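Local coordinates for putative sugar ABC transport system, substrate-binding protein (Bordetella parapertussis, PDB 5IX8), which is predicted to bind carbohydrates in the periplasm, as the solute receptor of an ABC transporter for sugars, at residues K127-A132 with L246-S251; A201-T206 with K227-A232. All coordinates share one frame; numbering follows the deposited sequence.

How the contacts relate
Following the chain from its N terminus, helix 122-135 supplies the first half of contact 1, whose second half arrives only after a further 113 residues, on strand 246-250. Contact 2 is nested inside that large loop: strand 201-205 leads through helix 209-221 into strand 227-231, closing a short beta-alpha-beta unit. Strands 227-231 and 246-250 are neighbours in one sheet, joined by the probable hydrogen bonds Leu247 N to Val228 O and Ala250 O to Ala232 N, so the contacts meet, their centres about 8 Å apart. Contact 2 builds the sheet from adjacent parallel strands; contact 1 lays a helix on it, and Leu129 O packs against Leu229 CD2.

Contact 1 (K127-A132 with L246-S251); sequences KVLGKA and LLAVAS
Helix 127-132 runs nearly antiparallel to strand 248-250, their N-to-C directions 168° apart and their axes 8.8 Å at closest; the side chains that meet are all apolar, some of their methyls resting on the backbone of the other segment. Val128 points toward the strand but spends its methyls on Ile293 and Val295. Leu129 does the reaching: with CG beside its backbone N and anti to the carbonyl carbon (chi1 -70°), the CD2 branch is carried over the strand backbone, 3.9 Å from Ala250 N. There it sits between two methyls, Leu129 CD2 lying 4.1 Å from Ala248 CB and 4.2 Å from Ala250 CB. One turn later Ala132 meets the strand methyl to methyl, its CB 3.6 Å from Ala248 CB, the tightest point of the interface. At the corner where the strand bends, Leu247 CD2 comes up to Ala132 O at 3.8 Å. Helix 122-135 packs on one face of the mixed sheet, over strand 246-250 and, through Leu129 on Leu229, strand 227-231; on the other face Val249 packs on Ile241 of helix 235-242, completing the three-layer alpha/beta/alpha sandwich of a periplasmic binding protein lobe.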
loop_
_atom_site.group_PDB
_atom_site.type_symbol
_atom_site.label_atom_id
_atom_site.label_comp_id
_atom_site.label_asym_id
_atom_site.label_seq_id
_atom_site.Cartn_x
_atom_site.Cartn_y
_atom_site.Cartn_z
ATOM N N LYS A 127 -13.825 0.598 -1.293
ATOM C CA LYS A 127 -15.072 1.353 -1.429
ATOM C C LYS A 127 -14.959 2.478 -2.455
ATOM O O LYS A 127 -15.891 2.700 -3.232
ATOM C CB LYS A 127 -15.479 1.919 -0.067
ATOM C CG LYS A 127 -15.895 0.806 0.915
ATOM C CD LYS A 127 -16.641 1.407 2.065
ATOM C CE LYS A 127 -17.073 0.391 3.074
ATOM N NZ LYS A 127 -17.991 1.085 4.068
ATOM N N VAL A 128 -13.845 3.224 -2.468
ATOM C CA VAL A 128 -13.784 4.345 -3.421
ATOM C C VAL A 128 -13.646 3.830 -4.858
ATOM O O VAL A 128 -14.161 4.453 -5.801
ATOM C CB VAL A 128 -12.675 5.358 -3.058
ATOM C CG1 VAL A 128 -12.978 6.007 -1.696
ATOM C CG2 VAL A 128 -11.310 4.726 -3.076
ATOM N N LEU A 129 -13.009 2.678 -5.056
ATOM C CA LEU A 129 -13.000 2.086 -6.393
ATOM C C LEU A 129 -14.387 1.572 -6.762
ATOM O O LEU A 129 -14.802 1.644 -7.930
ATOM C CB LEU A 129 -11.971 0.959 -6.460
ATOM C CG LEU A 129 -10.522 1.437 -6.405
ATOM C CD1 LEU A 129 -9.544 0.257 -6.305
ATOM C CD2 LEU A 129 -10.141 2.371 -7.582
ATOM N N GLY A 130 -15.115 1.041 -5.783
ATOM C CA GLY A 130 -16.505 0.689 -6.021
ATOM C C GLY A 130 -17.345 1.868 -6.477
ATOM O O GLY A 130 -18.175 1.739 -7.389
ATOM N N LYS A 131 -17.145 3.033 -5.859
ATOM C CA LYS A 131 -17.892 4.210 -6.285
ATOM C C LYS A 131 -17.522 4.604 -7.704
ATOM O O LYS A 131 -18.397 4.955 -8.507
ATOM C CB LYS A 131 -17.648 5.372 -5.325
ATOM C CG LYS A 131 -18.331 6.691 -5.790
ATOM C CD LYS A 131 -18.025 7.833 -4.824
ATOM C CE LYS A 131 -18.342 9.213 -5.404
ATOM N NZ LYS A 131 -19.757 9.285 -5.890
ATOM N N ALA A 132 -16.230 4.529 -8.048
ATOM C CA ALA A 132 -15.831 4.838 -9.423
ATOM C C ALA A 132 -16.529 3.911 -10.415
ATOM O O ALA A 132 -17.025 4.356 -11.459
ATOM C CB ALA A 132 -14.320 4.733 -9.551
ATOM N N LEU A 246 -7.759 2.435 -18.035
ATOM C CA LEU A 246 -7.913 2.422 -16.584
ATOM C C LEU A 246 -9.024 3.396 -16.226
ATOM O O LEU A 246 -8.936 4.592 -16.542
ATOM C CB LEU A 246 -6.623 2.816 -15.855
ATOM C CG LEU A 246 -5.394 1.902 -15.955
ATOM C CD1 LEU A 246 -4.227 2.503 -15.131
ATOM C CD2 LEU A 246 -5.680 0.459 -15.528
ATOM N N LEU A 247 -10.067 2.884 -15.578
ATOM C CA LEU A 247 -11.186 3.736 -15.176
ATOM C C LEU A 247 -10.811 4.609 -13.999
ATOM O O LEU A 247 -11.180 5.791 -13.942
ATOM C CB LEU A 247 -12.386 2.865 -14.811
ATOM C CG LEU A 247 -13.609 3.558 -14.213
ATOM C CD1 LEU A 247 -14.194 4.594 -15.170
ATOM C CD2 LEU A 247 -14.647 2.510 -13.806
ATOM N N ALA A 248 -10.072 4.041 -13.055
ATOM C CA ALA A 248 -9.730 4.732 -11.831
ATOM C C ALA A 248 -8.568 4.013 -11.187
ATOM O O ALA A 248 -8.457 2.776 -11.259
ATOM C CB ALA A 248 -10.918 4.769 -10.859
ATOM N N VAL A 249 -7.725 4.793 -10.526
ATOM C CA VAL A 249 -6.586 4.265 -9.796
ATOM C C VAL A 249 -6.599 4.925 -8.444
ATOM O O VAL A 249 -6.477 6.152 -8.351
ATOM C CB VAL A 249 -5.242 4.550 -10.499
ATOM C CG1 VAL A 249 -4.092 4.003 -9.638
ATOM C CG2 VAL A 249 -5.221 3.949 -11.921
ATOM N N ALA A 250 -6.684 4.135 -7.403
ATOM C CA ALA A 250 -6.597 4.738 -6.079
ATOM C C ALA A 250 -5.164 5.223 -5.839
ATOM O O ALA A 250 -4.207 4.510 -6.139
ATOM C CB ALA A 250 -7.043 3.731 -5.024
ATOM N N SER A 251 -5.013 6.458 -5.346
ATOM C CA SER A 251 -3.684 6.966 -4.986
ATOM C C SER A 251 -3.220 6.293 -3.697
ATOM O O SER A 251 -3.973 6.235 -2.730
ATOM C CB SER A 251 -3.736 8.500 -4.801
ATOM O OG SER A 251 -2.563 9.034 -4.173
#

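Contact 2 (A201-T206 with K227-A232)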
loop_
_atom_site.group_PDB
_atom_site.type_symbol
_atom_site.label_atom_id
_atom_site.label_comp_id
_atom_site.label_asym_id
_atom_site.label_seq_id
_atom_site.Cartn_x
_atom_site.Cartn_y
_atom_site.Cartn_z
ATOM N N ALA A 201 -17.901 -9.868 -19.340
ATOM C CA ALA A 201 -17.377 -8.868 -18.415
ATOM C C ALA A 201 -16.991 -7.570 -19.129
ATOM O O ALA A 201 -16.429 -7.585 -20.233
ATOM C CB ALA A 201 -16.147 -9.421 -17.687
ATOM N N GLU A 202 -17.250 -6.434 -18.469
ATOM C CA GLU A 202 -16.886 -5.130 -19.017
ATOM C C GLU A 202 -15.884 -4.403 -18.135
ATOM O O GLU A 202 -15.412 -3.319 -18.504
ATOM C CB GLU A 202 -18.133 -4.267 -19.214
ATOM C CG GLU A 202 -18.968 -4.803 -20.371
ATOM C CD GLU A 202 -20.261 -4.065 -20.566
ATOM O OE1 GLU A 202 -20.236 -2.954 -21.128
ATOM O OE2 GLU A 202 -21.307 -4.586 -20.151
ATOM N N TYR A 203 -15.524 -4.987 -17.000
ATOM C CA TYR A 203 -14.643 -4.360 -16.033
ATOM C C TYR A 203 -13.776 -5.436 -15.431
ATOM O O TYR A 203 -14.178 -6.599 -15.377
ATOM C CB TYR A 203 -15.416 -3.716 -14.899
ATOM C CG TYR A 203 -16.308 -2.606 -15.345
ATOM C CD1 TYR A 203 -15.808 -1.329 -15.495
ATOM C CD2 TYR A 203 -17.656 -2.819 -15.603
ATOM C CE1 TYR A 203 -16.631 -0.273 -15.902
ATOM C CE2 TYR A 203 -18.498 -1.769 -16.002
ATOM C CZ TYR A 203 -17.970 -0.500 -16.146
ATOM O OH TYR A 203 -18.765 0.556 -16.535
ATOM N N VAL A 204 -12.604 -5.028 -14.934
ATOM C CA VAL A 204 -11.731 -5.902 -14.151
ATOM C C VAL A 204 -11.290 -5.121 -12.925
ATOM O O VAL A 204 -10.816 -3.982 -13.042
ATOM C CB VAL A 204 -10.493 -6.384 -14.938
ATOM C CG1 VAL A 204 -9.608 -7.302 -14.047
ATOM C CG2 VAL A 204 -10.903 -7.110 -16.222
ATOM N N PHE A 205 -11.461 -5.712 -11.753
ATOM C CA PHE A 205 -10.992 -5.104 -10.516
ATOM C C PHE A 205 -9.692 -5.764 -10.094
ATOM O O PHE A 205 -9.606 -6.990 -10.089
ATOM C CB PHE A 205 -12.028 -5.264 -9.408
ATOM C CG PHE A 205 -11.506 -4.905 -8.062
ATOM C CD1 PHE A 205 -11.506 -3.578 -7.642
ATOM C CD2 PHE A 205 -10.996 -5.886 -7.229
ATOM C CE1 PHE A 205 -11.032 -3.222 -6.383
ATOM C CE2 PHE A 205 -10.492 -5.550 -5.990
ATOM C CZ PHE A 205 -10.513 -4.199 -5.555
ATOM N N THR A 206 -8.700 -4.957 -9.718
ATOM C CA THR A 206 -7.427 -5.425 -9.175
ATOM C C THR A 206 -7.057 -4.533 -8.000
ATOM O O THR A 206 -7.386 -3.330 -8.000
ATOM C CB THR A 206 -6.270 -5.361 -10.204
ATOM O OG1 THR A 206 -5.945 -3.981 -10.468
ATOM C CG2 THR A 206 -6.608 -6.100 -11.523
ATOM N N LYS A 227 -12.621 -2.099 -18.897
ATOM C CA LYS A 227 -12.034 -1.010 -18.127
ATOM C C LYS A 227 -11.500 -1.589 -16.834
ATOM O O LYS A 227 -12.196 -2.365 -16.171
ATOM C CB LYS A 227 -13.055 0.089 -17.823
ATOM C CG LYS A 227 -13.601 0.736 -19.074
ATOM C CD LYS A 227 -14.722 1.698 -18.735
ATOM C CE LYS A 227 -15.073 2.512 -19.959
ATOM N NZ LYS A 227 -13.824 3.205 -20.430
ATOM N N VAL A 228 -10.287 -1.200 -16.468
ATOM C CA VAL A 228 -9.591 -1.779 -15.321
ATOM C C VAL A 228 -9.570 -0.768 -14.184
ATOM O O VAL A 228 -9.404 0.437 -14.414
ATOM C CB VAL A 228 -8.168 -2.235 -15.710
ATOM C CG1 VAL A 228 -7.411 -2.789 -14.491
ATOM C CG2 VAL A 228 -8.269 -3.272 -16.830
ATOM N N LEU A 229 -9.812 -1.258 -12.970
ATOM C CA LEU A 229 -9.657 -0.509 -11.733
ATOM C C LEU A 229 -8.463 -1.073 -11.006
ATOM O O LEU A 229 -8.277 -2.297 -10.964
ATOM C CB LEU A 229 -10.895 -0.641 -10.838
ATOM C CG LEU A 229 -12.149 -0.015 -11.462
ATOM C CD1 LEU A 229 -12.978 -1.045 -12.163
ATOM C CD2 LEU A 229 -12.960 0.723 -10.418
ATOM N N THR A 230 -7.669 -0.192 -10.414
ATOM C CA THR A 230 -6.493 -0.660 -9.714
ATOM C C THR A 230 -6.086 0.387 -8.684
ATOM O O THR A 230 -6.821 1.341 -8.408
ATOM C CB THR A 230 -5.385 -0.963 -10.731
ATOM O OG1 THR A 230 -4.322 -1.705 -10.111
ATOM C CG2 THR A 230 -4.839 0.320 -11.314
ATOM N N SER A 231 -4.908 0.188 -8.090
ATOM C CA SER A 231 -4.461 1.049 -7.018
ATOM C C SER A 231 -2.959 1.242 -7.124
ATOM O O SER A 231 -2.245 0.355 -7.586
ATOM C CB SER A 231 -4.857 0.443 -5.665
ATOM O OG SER A 231 -4.562 1.352 -4.618
ATOM N N ALA A 232 -2.511 2.432 -6.723
ATOM C CA ALA A 232 -1.114 2.846 -6.617
ATOM C C ALA A 232 -0.538 3.241 -7.973
ATOM O O ALA A 232 -0.262 2.386 -8.819
ATOM C CB ALA A 232 -0.250 1.765 -5.963
#
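Strands 201-205 and 227-231 run side by side in parallel, Tyr203 level with Lys227, Val204 with Val228 and Phe205 with Leu229. Val204 bonds twice to the partner strand: its N donates to Lys227 O, and its O receives Leu229 N at 2.9 Å, nearly along the C=O axis. Lys227 N to Glu202 O and Thr206 N to Leu229 O extend the pattern at both ends.

The side chains lie in pairs. Tyr203 and Lys227 both hold CG anti to the carbonyl carbon and point the same way, so the aliphatic lysine chain follows the ring: Tyr203 CD1 is 3.9 Å from Lys227 CB, and Tyr203 CE1 is 3.9 Å from Lys227 CD. Lys227 then bends at its last torsion (chi4 -56°), taking NZ to a weak bond with Gly244 O, while the tyrosine hydroxyl bonds to Asp136. On the same face Leu229 has an unusual chi2 of 96°, and its CD1 comes 4.4 Å from Tyr203 CD1. Phe205 instead swings CG anti to the backbone N (chi1 169°); its CD1 rests 4.4 Å from Leu229 CB, and its ring stacks with Phe162. Val204 and Val228 touch on the opposite face.

Beyond the last bridge, Thr206 puts OG1 in the crowded position between N and carbonyl carbon. From there Thr206 OG1 donates to an in-plane lone pair of Leu229 O, 2.9 Å away, and accepts from Thr230 OG1 at 2.8 Å. Leu229 O is thus gripped by two donors, and the buried hydroxyls form a relay, Thr230 OG1 to Thr206 OG1 to Leu229 O.

Helix 209-221 completes the right-handed beta-alpha-beta crossover within this alpha/beta/alpha lobe. Strand 142-145 flanks 201-205, strand 246-250 flanks 227-231, and helix 122-135 covers the Phe205 and Leu229 face.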